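Local coordinates for oxygen-independent coproporphyrinogen III oxidase (Escherichia coli, PDB 1OLT), which catalyses the anaerobic, S-adenosylmethionine-dependent oxidative decarboxylation of two propionate groups of coproporphyrinogen III to the vinyl groups of protoporphyrinogen IX in heme biosynthesis, at residues Ser54-Ile59 and Val326-Met331; Pro60-Leu65 and Cys71-Thr76; Ile332-Ala337 and Asp366-Arg371; Arg371-Ser376 and Ser386-Gln391. All coordinates share one frame; numbering follows the deposited sequence.

Interactions 1 and 2 use successive parts of strand 53-62 in the radical SAM core; their centres are about 16 Å apart, and His58 NE2 joins them by a probable hydrogen bond to Asn72 O. Along the chain, interaction 2 is nested in the long loop that interaction 1 closes. Strand 329-332 of interaction 1 then pairs with strand 335-339 of interaction 3, whose centre lies about 17 Å from that of interaction 1. Interactions 3 and 4 share helix 365-380 and Arg371, with centres about 13 Å apart, while the centres of interactions 2 and 4 stand about 39 Å apart. In space the contacts lead from the cluster, past the S-adenosylmethionine of chain D and a small antiparallel sheet, into the C-terminal domain.

Interaction 1: residues Ser54-Ile59 and Val326-Met331. With SAM (S-adenosylmethionine), chain D.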
# COMPACT_ATOMS: atom_id res chain seq x y z
N SER A 54 -13.46 -2.05 6.55
CA SER A 54 -12.51 -2.64 5.63
C SER A 54 -11.67 -3.70 6.38
O SER A 54 -11.34 -3.50 7.53
CB SER A 54 -11.60 -1.51 5.10
OG SER A 54 -10.61 -2.09 4.23
N LEU A 55 -11.36 -4.80 5.73
CA LEU A 55 -10.62 -5.87 6.32
C LEU A 55 -9.32 -6.06 5.58
O LEU A 55 -9.31 -6.05 4.39
CB LEU A 55 -11.44 -7.18 6.28
CG LEU A 55 -12.77 -7.15 6.97
CD1 LEU A 55 -13.41 -8.51 6.82
CD2 LEU A 55 -12.64 -6.79 8.37
N TYR A 56 -8.23 -6.25 6.31
CA TYR A 56 -6.93 -6.62 5.75
C TYR A 56 -6.49 -7.94 6.41
O TYR A 56 -6.56 -8.05 7.62
CB TYR A 56 -5.86 -5.54 6.01
CG TYR A 56 -4.53 -5.99 5.54
CD1 TYR A 56 -4.22 -5.96 4.19
CD2 TYR A 56 -3.60 -6.54 6.42
CE1 TYR A 56 -2.96 -6.51 3.74
CE2 TYR A 56 -2.35 -7.03 5.97
CZ TYR A 56 -2.05 -7.01 4.65
OH TYR A 56 -0.88 -7.55 4.18
N VAL A 57 -6.06 -8.93 5.62
CA VAL A 57 -5.47 -10.14 6.14
C VAL A 57 -4.03 -10.31 5.58
O VAL A 57 -3.81 -10.22 4.34
CB VAL A 57 -6.29 -11.40 5.80
CG1 VAL A 57 -5.62 -12.62 6.45
CG2 VAL A 57 -7.75 -11.27 6.23
N HIS A 58 -3.05 -10.46 6.47
CA HIS A 58 -1.67 -10.66 6.10
C HIS A 58 -1.44 -12.18 5.96
O HIS A 58 -1.77 -12.93 6.85
CB HIS A 58 -0.71 -10.15 7.14
CG HIS A 58 0.64 -9.87 6.57
ND1 HIS A 58 0.86 -8.80 5.73
CD2 HIS A 58 1.83 -10.51 6.71
CE1 HIS A 58 2.15 -8.78 5.41
NE2 HIS A 58 2.75 -9.80 5.99
N ILE A 59 -0.94 -12.59 4.82
CA ILE A 59 -0.56 -13.96 4.57
C ILE A 59 0.95 -13.93 4.34
O ILE A 59 1.42 -13.42 3.30
CB ILE A 59 -1.28 -14.54 3.32
CG1 ILE A 59 -2.81 -14.51 3.37
CG2 ILE A 59 -0.84 -16.01 3.12
CD1 ILE A 59 -3.40 -15.23 4.51
N VAL A 326 -0.32 -11.94 11.24
CA VAL A 326 0.95 -11.47 11.71
C VAL A 326 1.32 -10.13 11.03
O VAL A 326 1.19 -10.00 9.83
CB VAL A 326 2.09 -12.58 11.47
CG1 VAL A 326 2.40 -12.78 10.00
CG2 VAL A 326 3.32 -12.19 12.17
N SER A 327 1.75 -9.14 11.83
CA SER A 327 2.12 -7.79 11.44
C SER A 327 0.97 -6.87 11.04
O SER A 327 1.22 -5.70 10.82
CB SER A 327 3.18 -7.75 10.34
OG SER A 327 2.62 -7.91 9.02
N ALA A 328 -0.27 -7.37 11.01
CA ALA A 328 -1.37 -6.60 10.48
C ALA A 328 -1.66 -5.37 11.30
O ALA A 328 -1.77 -5.42 12.52
CB ALA A 328 -2.61 -7.42 10.29
N ILE A 329 -1.77 -4.26 10.59
CA ILE A 329 -2.20 -2.96 11.14
C ILE A 329 -3.68 -2.65 10.95
O ILE A 329 -4.22 -2.84 9.87
CB ILE A 329 -1.36 -1.81 10.57
CG1 ILE A 329 0.11 -2.02 10.94
CG2 ILE A 329 -1.74 -0.48 11.21
CD1 ILE A 329 1.13 -1.19 10.06
N SER A 330 -4.30 -2.17 12.02
CA SER A 330 -5.68 -1.71 12.04
C SER A 330 -5.68 -0.17 12.19
O SER A 330 -4.83 0.34 12.89
CB SER A 330 -6.41 -2.30 13.23
OG SER A 330 -6.43 -3.72 13.23
N MET A 331 -6.60 0.53 11.51
CA MET A 331 -6.86 1.94 11.67
C MET A 331 -8.34 2.10 12.06
O MET A 331 -9.22 2.04 11.22
CB MET A 331 -6.58 2.66 10.37
CG MET A 331 -5.13 2.47 10.04
SD MET A 331 -4.48 3.22 8.49
CE MET A 331 -5.80 2.84 7.11
N SAM D . 5.53 -1.84 1.61
CA SAM D . 6.13 -1.92 0.27
C SAM D . 7.37 -1.01 0.14
O SAM D . 8.50 -1.44 -0.17
OXT SAM D . 7.34 0.22 0.36
CB SAM D . 5.07 -1.59 -0.82
CG SAM D . 3.91 -2.63 -0.97
SD SAM D . 2.29 -2.06 -0.32
CE SAM D . 1.46 -1.49 -1.85
C5' SAM D . 1.23 -3.50 0.08
C4' SAM D . 1.82 -4.34 1.19
O4' SAM D . 1.78 -3.55 2.36
C3' SAM D . 1.01 -5.60 1.53
O3' SAM D . 1.23 -6.64 0.60
C2' SAM D . 1.48 -5.83 2.94
O2' SAM D . 2.78 -6.34 2.93
C1' SAM D . 1.52 -4.39 3.50
N9 SAM D . 0.26 -3.99 4.09
C8 SAM D . -0.82 -3.48 3.46
N7 SAM D . -1.82 -3.26 4.41
C5 SAM D . -1.36 -3.61 5.58
C6 SAM D . -1.92 -3.61 6.83
N6 SAM D . -3.14 -3.15 7.09
N1 SAM D . -1.16 -4.07 7.84
C2 SAM D . 0.09 -4.52 7.64
N3 SAM D . 0.64 -4.56 6.42
C4 SAM D . -0.08 -4.09 5.41
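The adenine pocket of one S-adenosylmethionine (chain D) lies where strand 53-62 of the radical SAM core faces the loop leading into strand 329-332. Tyr56 and Ala328 touch here, CD2 of the tyrosine lying 4.1 Å from CB of the alanine, which sits at the ring edge. A chi1 of 175°, which turns CG away from the backbone N, lays the Tyr56 ring over the adenine, whose C5 lies over the ring centre. Tyr56 OH and His58 ND1 are joined by a short hydrogen bond of 2.6 Å, which probably helps to hold both rings in place. The imidazole of His58 packs against the turn: Ser327 OG sits over the centre of one face, and Val326 O approaches His58 CD2 to 3.2 Å. Ser327 OG also donates to Val326 O at 2.7 Å. Backbone atoms read the adenine: Ile329 N donates to ligand N1 at 2.8 Å with a nearly straight bond (170°), and ligand N6 donates to Ile329 O at 3.0 Å. Gly112 O and Glu145 OE2 bind the same ligand. Stacking on one face with backbone pairing along the N1/N6 edge is a familiar form of adenine recognition, here for the S-adenosylmethionine that does not bind the cluster.

Interaction 2: residues Pro60-Leu65 and Cys71-Thr76; sequences PFCHKL and CNKIVT. With SF4 (iron/sulfur cluster), chain B; SAM (S-adenosylmethionine), chain C.
Pro60 and Ile74 lie side by side and point the same way, CD1 of the isoleucine meeting CB of the proline at 4.1 Å. Beside them Phe61 CD1 touches Thr76 CG2 at 3.8 Å, and Pro60 CG lies over the centre of one face of the Phe61 ring. A second apolar patch forms where Leu65 crosses Val75 at about a right angle, its CD1 3.9 Å from CG2 of the valine. In one of the two conformers of Lys73, its CE meets Leu65 CD1 and comes within 3.6 Å of cluster sulfur S3. Outward from these groups the backbones pair as parallel strands: Ile74 N donates to Pro60 O, Cys62 N to Ile74 O at 2.9 Å, and Thr76 N to Cys62 O at 3.0 Å. Phe61 and Ile74 share one face of this ladder, Cys62 and Val75 the other. There Cys62, which with Cys66 and Cys69 forms the CX3CX2C signature of radical SAM enzymes, binds iron FE1 of the [4Fe-4S] cluster through SG at 2.3 Å. Iron FE3 is chelated by the amino N and carboxylate O of S-adenosylmethionine (chain C). The loop between the two segments thus carries the other cluster cysteines, while strand 74-75 pairs with the end of strand 53-62 and helix 80-96 packs on Pro60, Phe61 and Thr76 through Tyr85 and Lys81.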
# COMPACT_ATOMS: atom_id res chain seq x y z
N PRO A 60 1.76 -14.38 5.30
CA PRO A 60 3.17 -14.07 5.20
C PRO A 60 4.02 -14.97 4.31
O PRO A 60 5.12 -14.56 3.95
CB PRO A 60 3.65 -14.17 6.65
CG PRO A 60 2.75 -15.28 7.28
CD PRO A 60 1.44 -15.03 6.60
N PHE A 61 3.53 -16.13 3.91
CA PHE A 61 4.36 -17.13 3.32
C PHE A 61 4.69 -16.86 1.85
O PHE A 61 3.82 -16.43 1.07
CB PHE A 61 3.70 -18.53 3.54
CG PHE A 61 3.42 -18.84 4.96
CD1 PHE A 61 4.42 -19.01 5.85
CD2 PHE A 61 2.10 -18.89 5.41
CE1 PHE A 61 4.13 -19.24 7.20
CE2 PHE A 61 1.83 -19.11 6.72
CZ PHE A 61 2.82 -19.33 7.59
N CYS A 62 5.93 -17.15 1.48
CA CYS A 62 6.39 -17.14 0.10
C CYS A 62 7.13 -18.44 -0.23
O CYS A 62 7.74 -19.05 0.63
CB CYS A 62 7.28 -15.94 -0.18
SG CYS A 62 6.55 -14.35 0.21
N HIS A 63 7.10 -18.83 -1.50
CA HIS A 63 7.77 -20.07 -1.96
C HIS A 63 9.31 -19.93 -1.96
O HIS A 63 10.02 -20.89 -1.67
CB HIS A 63 7.30 -20.44 -3.39
CG HIS A 63 5.85 -20.78 -3.45
ND1 HIS A 63 5.27 -21.72 -2.62
CD2 HIS A 63 4.89 -20.39 -4.30
CE1 HIS A 63 3.99 -21.83 -2.91
NE2 HIS A 63 3.72 -21.03 -3.92
N LYS A 64 9.79 -18.72 -2.27
CA LYS A 64 11.18 -18.51 -2.64
C LYS A 64 11.70 -17.09 -2.22
O LYS A 64 10.90 -16.14 -2.18
CB LYS A 64 11.29 -18.71 -4.16
CG LYS A 64 12.74 -18.90 -4.62
CD LYS A 64 12.91 -19.07 -6.17
CE LYS A 64 12.17 -20.34 -6.76
NZ LYS A 64 12.41 -20.39 -8.29
N LEU A 65 12.96 -16.95 -1.93
CA LEU A 65 13.49 -15.71 -1.35
C LEU A 65 13.91 -14.71 -2.44
O LEU A 65 14.91 -14.87 -3.05
CB LEU A 65 14.69 -15.99 -0.46
CG LEU A 65 15.41 -14.83 0.20
CD1 LEU A 65 14.44 -14.10 1.13
CD2 LEU A 65 16.57 -15.35 0.92
N CYS A 71 9.45 -6.85 2.54
CA CYS A 71 8.10 -7.05 3.12
C CYS A 71 8.18 -7.90 4.42
O CYS A 71 9.20 -8.56 4.64
CB CYS A 71 7.16 -7.72 2.10
SG CYS A 71 7.13 -6.96 0.45
N ASN A 72 7.12 -7.89 5.24
CA ASN A 72 6.98 -8.84 6.32
C ASN A 72 6.51 -10.17 5.66
O ASN A 72 5.40 -10.31 5.18
CB ASN A 72 6.04 -8.36 7.42
CG ASN A 72 5.91 -9.40 8.57
OD1 ASN A 72 5.29 -10.52 8.40
ND2 ASN A 72 6.48 -9.06 9.72
N LYS A 73 7.43 -11.13 5.58
CA LYS A 73 7.19 -12.36 4.85
C LYS A 73 8.10 -13.47 5.42
O LYS A 73 9.10 -13.18 6.06
CB LYS A 73 7.45 -12.16 3.36
CG LYS A 73 8.92 -11.76 2.99
CD LYS A 73 9.87 -12.92 2.75
CE LYS A 73 11.18 -12.48 2.11
NZ LYS A 73 12.00 -11.73 3.09
N ILE A 74 7.70 -14.73 5.18
CA ILE A 74 8.41 -15.93 5.63
C ILE A 74 8.51 -16.87 4.44
O ILE A 74 7.50 -17.36 3.96
CB ILE A 74 7.59 -16.64 6.74
CG1 ILE A 74 7.46 -15.68 8.00
CG2 ILE A 74 8.27 -18.01 7.14
CD1 ILE A 74 6.37 -16.10 8.99
N VAL A 75 9.72 -17.15 3.97
CA VAL A 75 9.94 -18.02 2.87
C VAL A 75 10.02 -19.44 3.45
O VAL A 75 10.77 -19.68 4.35
CB VAL A 75 11.31 -17.70 2.18
CG1 VAL A 75 11.62 -18.79 1.13
CG2 VAL A 75 11.27 -16.35 1.52
N THR A 76 9.21 -20.35 2.95
CA THR A 76 9.22 -21.70 3.41
C THR A 76 8.61 -22.64 2.38
O THR A 76 7.67 -22.30 1.70
CB THR A 76 8.52 -21.84 4.76
OG1 THR A 76 8.49 -23.22 5.18
CG2 THR A 76 7.06 -21.48 4.66
FE1 SF4 B . 7.63 -12.92 -1.27
FE2 SF4 B . 8.66 -10.47 -1.31
FE3 SF4 B . 6.82 -11.24 -2.91
FE4 SF4 B . 9.03 -12.07 -3.13
S1 SF4 B . 8.52 -9.86 -3.46
S2 SF4 B . 7.29 -13.42 -3.42
S3 SF4 B . 9.69 -12.43 -1.17
S4 SF4 B . 6.68 -10.99 -0.77
N SAM C . 4.33 -11.76 -3.01
CA SAM C . 3.79 -11.31 -4.28
C SAM C . 4.85 -11.05 -5.35
O SAM C . 6.07 -10.86 -4.99
OXT SAM C . 4.45 -11.10 -6.50
CB SAM C . 3.05 -9.99 -3.99
CG SAM C . 3.76 -8.66 -3.99
SD SAM C . 4.86 -8.37 -2.63
CE SAM C . 3.87 -8.65 -1.16
C5' SAM C . 4.73 -6.51 -2.45
C4' SAM C . 5.62 -5.58 -3.35
O4' SAM C . 6.60 -4.85 -2.63
C3' SAM C . 6.45 -6.33 -4.36
O3' SAM C . 5.70 -6.85 -5.46
C2' SAM C . 7.56 -5.34 -4.72
O2' SAM C . 7.22 -4.58 -5.88
C1' SAM C . 7.59 -4.41 -3.53
N9 SAM C . 8.86 -4.40 -2.82
C8 SAM C . 9.28 -5.40 -1.98
N7 SAM C . 10.46 -5.07 -1.47
C5 SAM C . 10.79 -3.83 -1.97
C6 SAM C . 11.90 -2.99 -1.79
N6 SAM C . 12.92 -3.29 -0.98
N1 SAM C . 11.92 -1.80 -2.46
C2 SAM C . 10.86 -1.45 -3.31
N3 SAM C . 9.79 -2.25 -3.48
C4 SAM C . 9.77 -3.43 -2.83

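Interaction 3: residues Ile332-Ala337 and Asp366-Arg371; sequences IGDCYA and DDCIRR
The tight turn between strands 329-332 and 335-339 faces the first turns of helix 365-380, with Asp334 and Cys368 nearest, their CA atoms 7.2 Å apart. Gly333 and Asp334 both have positive phi, and Ile332 and Cys335 exchange two backbone hydrogen bonds, closing a beta hairpin with a two-residue turn, Gly333-Asp334. From its bend Asp334 turns its side chain to the helix, where its CB lies 3.8 Å from Cys368 SG. Its OD1 meets the guanidinium of Arg371 at the edge: NH1 donates to OD1 at 3.3 Å in a straight (170°) but weak hydrogen bond that forms part of a salt bridge. Of the guanidinium nitrogens only NH1 bonds to OD1, and the planes stand 41° apart. Asp334 OD2 has another partner in Tyr48 OH, while Arg371 NE and NH2 bind Asp372. A bend at chi3 (51°) folds the arginine back over its own helix, laying one guanidinium face toward Cys368 CA; its CD approaches one conformer of Tyr336 at OH, which is hydrogen-bonded to Tyr26 O. A methionine in place of Arg371 would probably cost Asp334 OD1 its weak cationic mate and leave Asp372 without its partner. The hairpin belongs to a three-stranded antiparallel sheet completed by strand 357-362, which leads directly into helix 365-380; helix 38-45 packs against the sheet through Phe41 and Ala44.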
# COMPACT_ATOMS: atom_id res chain seq x y z
N ILE A 332 -8.58 2.27 13.34
CA ILE A 332 -9.92 2.21 13.86
C ILE A 332 -10.15 3.36 14.86
O ILE A 332 -9.39 3.52 15.78
CB ILE A 332 -10.18 0.85 14.57
CG1 ILE A 332 -10.02 -0.34 13.58
CG2 ILE A 332 -11.58 0.80 15.13
CD1 ILE A 332 -10.14 -1.66 14.27
N GLY A 333 -11.22 4.07 14.73
CA GLY A 333 -11.61 5.06 15.75
C GLY A 333 -10.52 6.05 16.21
O GLY A 333 -10.25 6.14 17.39
N ASP A 334 -9.85 6.66 15.25
CA ASP A 334 -8.67 7.49 15.48
C ASP A 334 -7.53 6.82 16.30
O ASP A 334 -6.84 7.49 17.10
CB ASP A 334 -9.06 8.86 16.05
CG ASP A 334 -10.20 9.52 15.24
OD1 ASP A 334 -10.15 9.67 13.98
OD2 ASP A 334 -11.23 9.78 15.76
N CYS A 335 -7.33 5.50 16.08
CA CYS A 335 -6.19 4.80 16.64
C CYS A 335 -5.55 3.93 15.59
O CYS A 335 -6.18 3.55 14.62
CB CYS A 335 -6.56 3.90 17.85
SG CYS A 335 -7.33 4.74 19.21
N TYR A 336 -4.26 3.66 15.73
CA TYR A 336 -3.58 2.63 14.98
C TYR A 336 -3.17 1.53 15.98
O TYR A 336 -2.76 1.81 17.08
CB TYR A 336 -2.36 3.14 14.20
CG TYR A 336 -2.61 4.35 13.29
CD1 TYR A 336 -3.87 4.57 12.71
CD2 TYR A 336 -1.60 5.27 12.99
CE1 TYR A 336 -4.12 5.66 11.87
CE2 TYR A 336 -1.84 6.39 12.16
CZ TYR A 336 -3.11 6.57 11.60
OH TYR A 336 -3.40 7.67 10.79
N ALA A 337 -3.28 0.27 15.56
CA ALA A 337 -2.94 -0.88 16.38
C ALA A 337 -2.33 -1.93 15.49
O ALA A 337 -2.84 -2.22 14.41
CB ALA A 337 -4.21 -1.40 17.06
N ASP A 366 -4.41 17.06 17.61
CA ASP A 366 -3.39 17.54 16.72
C ASP A 366 -2.93 16.47 15.72
O ASP A 366 -2.79 16.78 14.54
CB ASP A 366 -2.21 18.00 17.58
CG ASP A 366 -1.09 18.58 16.76
OD1 ASP A 366 -1.34 19.61 16.16
OD2 ASP A 366 0.04 18.02 16.64
N ASP A 367 -2.74 15.22 16.19
CA ASP A 367 -2.40 14.08 15.31
C ASP A 367 -3.47 13.98 14.24
O ASP A 367 -3.16 13.80 13.06
CB ASP A 367 -2.35 12.75 16.08
CG ASP A 367 -1.12 12.61 17.01
OD1 ASP A 367 -0.09 13.32 16.85
OD2 ASP A 367 -1.11 11.77 17.93
N CYS A 368 -4.74 14.09 14.65
CA CYS A 368 -5.85 13.84 13.70
C CYS A 368 -5.94 14.91 12.64
O CYS A 368 -6.18 14.62 11.48
CB CYS A 368 -7.19 13.72 14.43
SG CYS A 368 -7.40 12.15 15.34
N ILE A 369 -5.81 16.16 13.06
CA ILE A 369 -5.82 17.25 12.12
C ILE A 369 -4.75 16.90 11.05
O ILE A 369 -5.03 16.74 9.88
CB ILE A 369 -5.51 18.58 12.89
CG1 ILE A 369 -6.73 18.99 13.77
CG2 ILE A 369 -5.14 19.67 11.94
CD1 ILE A 369 -6.36 19.68 15.15
N ARG A 370 -3.51 16.80 11.53
CA ARG A 370 -2.34 16.78 10.70
C ARG A 370 -2.39 15.58 9.77
O ARG A 370 -1.96 15.66 8.64
CB ARG A 370 -1.09 16.75 11.56
CG ARG A 370 -0.79 18.07 12.32
CD ARG A 370 0.38 17.95 13.24
NE ARG A 370 0.61 19.22 13.94
CZ ARG A 370 1.19 20.28 13.41
NH1 ARG A 370 1.65 20.28 12.17
NH2 ARG A 370 1.31 21.37 14.16
N ARG A 371 -2.96 14.48 10.26
CA ARG A 371 -3.25 13.34 9.40
C ARG A 371 -4.11 13.79 8.24
O ARG A 371 -3.85 13.43 7.08
CB ARG A 371 -3.98 12.22 10.17
CG ARG A 371 -4.36 11.02 9.34
CD ARG A 371 -5.51 10.18 9.90
NE ARG A 371 -6.60 11.09 10.18
CZ ARG A 371 -7.51 10.96 11.13
NH1 ARG A 371 -7.55 9.90 11.93
NH2 ARG A 371 -8.42 11.93 11.27

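Interaction 4: residues Arg371-Ser376 and Ser386-Gln391; sequences RDVIKS and SPIEQQ. Unlike the reference sequence in segment 386-391: Ser386 (reference Ala), Gln390 (reference Lys).
Apolar contact between Val373 and Ile388 joins helices 365-380 and 385-391. The two side chains cross at about a right angle, and CG2 of the valine meets CD1 of the isoleucine at 3.5 Å, tighter than usual for two methyl groups. Ile388 reaches it because its CG1 stands anti to the carbonyl carbon (chi1 -74°) and the chain then extends straight to CD1. Leu383, on the short strand between the helices, also packs on both residues. The polar side of the contact is looser: Asp372 OD2 and Gln391 OE1 approach only to 4.1 Å, with no hydrogen bond between the segments. Within its own helix, Asp372 is held firmly. Arg371 binds it through two nitrogens, NE at 3.1 Å and NH2 at 3.0 Å from the same OD1, both arriving from one face of the carboxylate plane. This charge pairing probably fixes the rotation of the carboxylate and steadies the guanidinium. Replacing Asp372 with an alanine would probably leave Arg371 NE and NH2 without this acceptor and the guanidinium freer to turn, its weak pairing with Asp334 remaining. The pair belongs to the HemN C-terminal domain, of the helix-turn-helix clan; it is plain interhelical packing away from the bound cofactors.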
# COMPACT_ATOMS: atom_id res chain seq x y z
N ARG A 371 -2.96 14.48 10.26
CA ARG A 371 -3.25 13.34 9.40
C ARG A 371 -4.11 13.79 8.24
O ARG A 371 -3.85 13.43 7.08
CB ARG A 371 -3.98 12.22 10.17
CG ARG A 371 -4.36 11.02 9.34
CD ARG A 371 -5.51 10.18 9.90
NE ARG A 371 -6.60 11.09 10.18
CZ ARG A 371 -7.51 10.96 11.13
NH1 ARG A 371 -7.55 9.90 11.93
NH2 ARG A 371 -8.42 11.93 11.27
N ASP A 372 -5.15 14.56 8.54
CA ASP A 372 -6.06 15.00 7.48
C ASP A 372 -5.40 16.02 6.52
O ASP A 372 -5.69 16.00 5.33
CB ASP A 372 -7.35 15.61 8.06
CG ASP A 372 -8.20 14.59 8.82
OD1 ASP A 372 -7.94 13.39 8.67
OD2 ASP A 372 -9.14 14.92 9.58
N VAL A 373 -4.52 16.87 7.02
CA VAL A 373 -3.74 17.78 6.17
C VAL A 373 -2.88 16.97 5.19
O VAL A 373 -2.89 17.19 3.97
CB VAL A 373 -2.86 18.70 7.03
CG1 VAL A 373 -1.85 19.46 6.19
CG2 VAL A 373 -3.75 19.69 7.81
N ILE A 374 -2.15 16.02 5.75
CA ILE A 374 -1.18 15.25 5.01
C ILE A 374 -1.91 14.37 3.99
O ILE A 374 -1.51 14.36 2.85
CB ILE A 374 -0.26 14.46 5.97
CG1 ILE A 374 0.65 15.46 6.72
CG2 ILE A 374 0.55 13.37 5.21
CD1 ILE A 374 1.50 14.89 7.86
N LYS A 375 -3.01 13.70 4.38
CA LYS A 375 -3.81 12.86 3.46
C LYS A 375 -4.31 13.66 2.28
O LYS A 375 -4.20 13.23 1.16
CB LYS A 375 -5.05 12.23 4.13
CG LYS A 375 -4.77 11.03 4.94
CD LYS A 375 -6.06 10.44 5.68
CE LYS A 375 -7.28 10.20 4.74
NZ LYS A 375 -7.93 11.51 4.34
N SER A 376 -4.88 14.84 2.55
CA SER A 376 -5.28 15.76 1.48
C SER A 376 -4.15 16.15 0.51
O SER A 376 -4.38 16.22 -0.68
CB SER A 376 -5.88 17.05 2.07
OG SER A 376 -6.17 17.98 1.03
N SER A 386 -10.17 26.31 4.54
CA SER A 386 -11.49 26.58 5.14
C SER A 386 -12.16 25.34 5.81
O SER A 386 -12.55 25.42 6.98
CB SER A 386 -12.43 27.24 4.12
OG SER A 386 -12.63 28.61 4.42
N PRO A 387 -12.30 24.22 5.07
CA PRO A 387 -12.82 22.96 5.65
C PRO A 387 -12.11 22.46 6.93
O PRO A 387 -12.78 22.02 7.88
CB PRO A 387 -12.65 21.95 4.51
CG PRO A 387 -12.75 22.82 3.25
CD PRO A 387 -12.03 24.10 3.62
N ILE A 388 -10.78 22.52 6.96
CA ILE A 388 -10.03 22.15 8.17
C ILE A 388 -10.36 23.12 9.33
O ILE A 388 -10.63 22.70 10.46
CB ILE A 388 -8.52 22.02 7.85
CG1 ILE A 388 -8.32 20.71 7.08
CG2 ILE A 388 -7.67 22.01 9.12
CD1 ILE A 388 -6.95 20.42 6.67
N GLU A 389 -10.41 24.41 9.02
CA GLU A 389 -10.84 25.44 10.00
C GLU A 389 -12.25 25.24 10.61
O GLU A 389 -12.47 25.56 11.79
CB GLU A 389 -10.78 26.81 9.34
CG GLU A 389 -9.36 27.22 8.99
CD GLU A 389 -9.27 28.65 8.52
OE1 GLU A 389 -10.13 29.06 7.72
OE2 GLU A 389 -8.34 29.36 8.97
N GLN A 390 -13.19 24.71 9.81
CA GLN A 390 -14.56 24.44 10.28
C GLN A 390 -14.57 23.21 11.16
O GLN A 390 -14.88 23.29 12.35
CB GLN A 390 -15.54 24.23 9.11
CG GLN A 390 -16.88 23.54 9.52
CD GLN A 390 -18.04 23.89 8.61
OE1 GLN A 390 -17.86 24.03 7.40
NE2 GLN A 390 -19.24 24.05 9.19
N GLN A 391 -14.22 22.07 10.56
CA GLN A 391 -14.24 20.79 11.28
C GLN A 391 -13.54 20.83 12.65
O GLN A 391 -14.05 20.24 13.61
CB GLN A 391 -13.59 19.67 10.44
CG GLN A 391 -14.05 18.24 10.81
CD GLN A 391 -13.17 17.15 10.17
OE1 GLN A 391 -12.82 16.16 10.83
NE2 GLN A 391 -12.81 17.34 8.90